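Local coordinates for protein putative Transcriptional Regulator (Rhodococcus sp., PDB 2IA2) that probably regulates transcription as an IclR-family factor, binding DNA through a winged helix-turn-helix domain and sensing an effector through a C-terminal domain, at the interface of chains A and B. Coordinates in Å, arbitrary orientation; residue numbers count along the deposited sequence, not the author numbering. Chains: chain A/B, Putative Transcriptional Regulator.

Contact 1: the interface of chains A and B. Residues chain A 65, 78, 81-82; chain B 28, 142.
B:Arg28, the last residue of helix 18-28 in chain B, reaches across to A:Tyr65, A:Leu82 and the 3-10 helix 77-81 of chain A. The crossing lies beside the helix-turn-helix domains of an IclR-type regulator and also takes in B:Arg142 from the C-terminal region of chain B. It is made largely by one long, poorly ordered side chain, whose fine geometry deserves caution. From CB the B:Arg28 chain bends at chi2 and again at chi3 (-71° and -74°), which brings CG and CD alongside A:Leu82 and A:Tyr65. CG rests against the methyl CD2 of A:Leu82 at 3.7 Å and also passes near the phenol oxygen of A:Tyr65. CD follows, lying between that oxygen and the backbone O of A:Glu81. Beyond NE the guanidinium is laid with one face over CB of A:Glu81, toward its rim, while CG of A:Arg78 meets its edge in plane. NH1 of B:Arg28 gives a weak, bent hydrogen bond to OH of A:Tyr65 (3.0 Å), the phenol ring standing almost perpendicular to the guanidinium, at 85°. NH2 of B:Arg28 forms a salt bridge with OE1 of A:Glu81 at 3.3 Å. The other carboxylate oxygen, OE2 of A:Glu81, pairs with NH1 of B:Arg142 at a looser 3.6 Å, so the carboxylate spans two arginines from separate parts of chain B. With an alanine at A:Glu81 both arginines would probably lose their acidic mate, and the tip of B:Arg28 would be likely to turn more freely. Within chain A, A:Arg78 lays its CD over one face of the A:Tyr65 ring, toward its rim. OE2 of A:Glu81 sits 3.4 Å above the B:Arg142 guanidinium plane, displaced toward its rim.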
loop_
_atom_site.group_PDB
_atom_site.type_symbol
_atom_site.label_atom_id
_atom_site.label_comp_id
_atom_site.label_asym_id
_atom_site.label_seq_id
_atom_site.Cartn_x
_atom_site.Cartn_y
_atom_site.Cartn_z
ATOM N N TYR A 65 -16.516 14.740 -2.063
ATOM C CA TYR A 65 -15.393 14.300 -1.242
ATOM C C TYR A 65 -15.670 14.527 0.237
ATOM O O TYR A 65 -15.083 13.840 1.107
ATOM C CB TYR A 65 -14.121 15.054 -1.623
ATOM C CG TYR A 65 -13.572 14.635 -2.965
ATOM C CD1 TYR A 65 -13.633 15.473 -4.056
ATOM C CD2 TYR A 65 -12.965 13.403 -3.132
ATOM C CE1 TYR A 65 -13.109 15.091 -5.314
ATOM C CE2 TYR A 65 -12.447 13.009 -4.383
ATOM C CZ TYR A 65 -12.524 13.851 -5.460
ATOM O OH TYR A 65 -12.031 13.432 -6.688
ATOM N N ARG A 78 -15.259 8.750 -1.547
ATOM C CA ARG A 78 -14.764 9.192 -2.853
ATOM C C ARG A 78 -13.306 9.572 -2.797
ATOM O O ARG A 78 -12.587 9.506 -3.802
ATOM C CB ARG A 78 -15.616 10.336 -3.398
ATOM C CG ARG A 78 -15.216 10.788 -4.860
ATOM C CD ARG A 78 -16.149 11.876 -5.417
ATOM N NE ARG A 78 -17.501 11.381 -5.307
ATOM C CZ ARG A 78 -18.357 11.123 -6.310
ATOM N NH1 ARG A 78 -18.050 11.340 -7.582
ATOM N NH2 ARG A 78 -19.554 10.630 -6.012
ATOM N N GLU A 81 -10.801 7.332 -4.363
ATOM C CA GLU A 81 -10.609 7.384 -5.800
ATOM C C GLU A 81 -9.316 8.142 -6.194
ATOM O O GLU A 81 -8.809 8.029 -7.325
ATOM C CB GLU A 81 -11.901 7.943 -6.455
ATOM C CG GLU A 81 -13.194 7.142 -5.902
ATOM C CD GLU A 81 -14.488 7.075 -6.783
ATOM O OE1 GLU A 81 -14.385 7.091 -8.035
ATOM O OE2 GLU A 81 -15.612 6.965 -6.199
ATOM N N LEU A 82 -8.752 8.910 -5.258
ATOM C CA LEU A 82 -7.521 9.629 -5.523
ATOM C C LEU A 82 -6.322 8.681 -5.337
ATOM O O LEU A 82 -5.645 8.761 -4.314
ATOM C CB LEU A 82 -7.410 10.867 -4.607
ATOM C CG LEU A 82 -8.571 11.905 -4.623
ATOM C CD1 LEU A 82 -8.619 12.815 -3.357
ATOM C CD2 LEU A 82 -8.593 12.750 -5.900
ATOM N N ARG B 28 -6.957 12.490 -10.120
ATOM C CA ARG B 28 -7.928 11.454 -10.435
ATOM C C ARG B 28 -7.670 10.758 -11.747
ATOM O O ARG B 28 -8.012 9.589 -11.899
ATOM C CB ARG B 28 -9.300 12.098 -10.564
ATOM C CG ARG B 28 -9.991 12.270 -9.263
ATOM C CD ARG B 28 -10.402 10.924 -8.752
ATOM N NE ARG B 28 -11.537 10.391 -9.500
ATOM C CZ ARG B 28 -12.774 10.325 -9.011
ATOM N NH1 ARG B 28 -13.029 10.791 -7.774
ATOM N NH2 ARG B 28 -13.745 9.797 -9.757
ATOM N N ARG B 142 -13.395 -0.694 -6.127
ATOM C CA ARG B 142 -14.849 -0.684 -6.051
ATOM C C ARG B 142 -15.327 -1.800 -6.960
ATOM O O ARG B 142 -14.783 -1.975 -8.068
ATOM C CB ARG B 142 -15.433 0.639 -6.537
ATOM C CG ARG B 142 -14.970 1.884 -5.736
ATOM C CD ARG B 142 -15.412 3.185 -6.479
ATOM N NE ARG B 142 -16.863 3.342 -6.503
ATOM C CZ ARG B 142 -17.570 3.822 -5.488
ATOM N NH1 ARG B 142 -16.943 4.227 -4.372
ATOM N NH2 ARG B 142 -18.890 3.957 -5.610
#

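Contact 2: the interface of chains A and B. Residues chain A 20-21, 24; chain B 23-24, 56, 59-60, 63.
Helix 18-28 of chain A packs against helix 18-28 of chain B and against the C-terminal half of chain B's helix 50-62, together with the loop residue B:Leu63 that follows it. This is an apolar patch between the helix-turn-helix domains, built mainly from leucines. A:Leu20 contributes most, with 64 Å² of its surface hidden by chain B. Its CG stands anti to the backbone N (chi1 -179°), which directs the two methyls into the groove between the two helices of chain B. One branch, CD1 of A:Leu20, settles on the bare backbone of B:Gly23, 3.7 Å from CA. The other branch, CD2, meets CD2 of B:Leu60 at 3.6 Å, the two side chains crossing at about a right angle. That same CD2 of A:Leu20 also comes to CD1 of B:Phe56, touching the ring at 4.0 Å. Within chain B the backbone N of B:Gly23 lies over the centre of the ring, on the same side of its plane as the leucine methyl, which reaches the rim; this probably helps to hold the two helices of chain B together. Next along the chain A helix, A:Ala21 offers its small side to B:Leu63. Methyl CD1 of B:Leu63 comes to 3.5 Å from CA of A:Ala21 and also touches its CB, while CD2 leans on the same CB from farther away. A turn on, A:Leu24 uses its branches differently: CD1 approaches CD2 of B:Leu60, crossing that side chain nearly perpendicularly. Its other branch meets the equivalent leucine of the partner, the two side chains sliding past one another in opposite directions with CD2 of A:Leu24 and CD2 of B:Leu24 3.8 Å apart.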
loop_
_atom_site.group_PDB
_atom_site.type_symbol
_atom_site.label_atom_id
_atom_site.label_comp_id
_atom_site.label_asym_id
_atom_site.label_seq_id
_atom_site.Cartn_x
_atom_site.Cartn_y
_atom_site.Cartn_z
ATOM N N LEU A 20 -5.556 24.816 -4.501
ATOM C CA LEU A 20 -5.312 23.388 -4.523
ATOM C C LEU A 20 -4.627 22.953 -3.228
ATOM O O LEU A 20 -5.119 22.050 -2.563
ATOM C CB LEU A 20 -4.457 22.992 -5.760
ATOM C CG LEU A 20 -4.154 21.486 -5.886
ATOM C CD1 LEU A 20 -5.435 20.660 -5.791
ATOM C CD2 LEU A 20 -3.324 21.139 -7.187
ATOM N N ALA A 21 -3.511 23.617 -2.873
ATOM C CA ALA A 21 -2.821 23.306 -1.624
ATOM C C ALA A 21 -3.793 23.309 -0.455
ATOM O O ALA A 21 -3.826 22.333 0.310
ATOM C CB ALA A 21 -1.628 24.263 -1.362
ATOM N N LEU A 24 -6.433 20.458 -0.367
ATOM C CA LEU A 24 -5.810 19.214 0.062
ATOM C C LEU A 24 -5.560 19.200 1.565
ATOM O O LEU A 24 -5.692 18.142 2.194
ATOM C CB LEU A 24 -4.503 18.937 -0.745
ATOM C CG LEU A 24 -4.776 18.692 -2.254
ATOM C CD1 LEU A 24 -3.471 18.668 -3.043
ATOM C CD2 LEU A 24 -5.524 17.401 -2.443
ATOM N N GLY B 23 -7.481 20.661 -9.943
ATOM C CA GLY B 23 -6.350 20.012 -9.300
ATOM C C GLY B 23 -6.701 18.584 -8.883
ATOM O O GLY B 23 -5.892 17.664 -9.037
ATOM N N LEU B 24 -7.923 18.367 -8.420
ATOM C CA LEU B 24 -8.303 17.025 -8.014
ATOM C C LEU B 24 -8.596 16.140 -9.223
ATOM O O LEU B 24 -8.321 14.932 -9.187
ATOM C CB LEU B 24 -9.485 17.044 -7.038
ATOM C CG LEU B 24 -9.205 17.556 -5.619
ATOM C CD1 LEU B 24 -10.484 17.994 -4.892
ATOM C CD2 LEU B 24 -8.387 16.492 -4.765
ATOM N N PHE B 56 -1.058 23.206 -12.119
ATOM C CA PHE B 56 -1.452 22.108 -11.273
ATOM C C PHE B 56 -0.353 21.086 -10.991
ATOM O O PHE B 56 0.005 20.877 -9.856
ATOM C CB PHE B 56 -2.702 21.471 -11.816
ATOM C CG PHE B 56 -3.890 22.361 -11.779
ATOM C CD1 PHE B 56 -4.218 23.049 -10.644
ATOM C CD2 PHE B 56 -4.681 22.511 -12.876
ATOM C CE1 PHE B 56 -5.296 23.848 -10.601
ATOM C CE2 PHE B 56 -5.753 23.333 -12.843
ATOM C CZ PHE B 56 -6.059 24.007 -11.695
ATOM N N THR B 59 2.297 22.681 -8.649
ATOM C CA THR B 59 1.888 22.837 -7.260
ATOM C C THR B 59 1.988 21.461 -6.560
ATOM O O THR B 59 2.604 21.359 -5.490
ATOM C CB THR B 59 0.472 23.476 -7.182
ATOM O OG1 THR B 59 0.550 24.815 -7.700
ATOM C CG2 THR B 59 -0.084 23.512 -5.745
ATOM N N LEU B 60 1.482 20.407 -7.208
ATOM C CA LEU B 60 1.543 19.014 -6.655
ATOM C C LEU B 60 2.988 18.543 -6.443
ATOM O O LEU B 60 3.293 17.843 -5.473
ATOM C CB LEU B 60 0.787 18.032 -7.559
ATOM C CG LEU B 60 -0.720 18.323 -7.755
ATOM C CD1 LEU B 60 -1.333 17.592 -8.965
ATOM C CD2 LEU B 60 -1.552 18.078 -6.525
ATOM N N LEU B 63 4.213 20.355 -3.290
ATOM C CA LEU B 63 3.455 19.768 -2.160
ATOM C C LEU B 63 3.806 18.335 -1.848
ATOM O O LEU B 63 3.304 17.806 -0.857
ATOM C CB LEU B 63 1.930 19.863 -2.365
ATOM C CG LEU B 63 1.307 21.266 -2.349
ATOM C CD1 LEU B 63 -0.180 21.243 -2.751
ATOM C CD2 LEU B 63 1.526 21.915 -1.000
#

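The centres of the C-alpha atoms of contact 1 and contact 2 lie about 15 Å apart, and helix 18-28 of chain B runs through both, giving its middle to contact 2 and its last residue to contact 1. One helix thus joins an apolar patch to a charged one, which probably helps to set the relative placement of the two helix-turn-helix domains. B:Arg142, in strand 142-144, extends contact 1 to the C-terminal part of chain B. The whole interface departs from an exact two-fold. IclR-type regulators work as oligomers, so this pair may reflect the functional assembly, which the structure alone does not show.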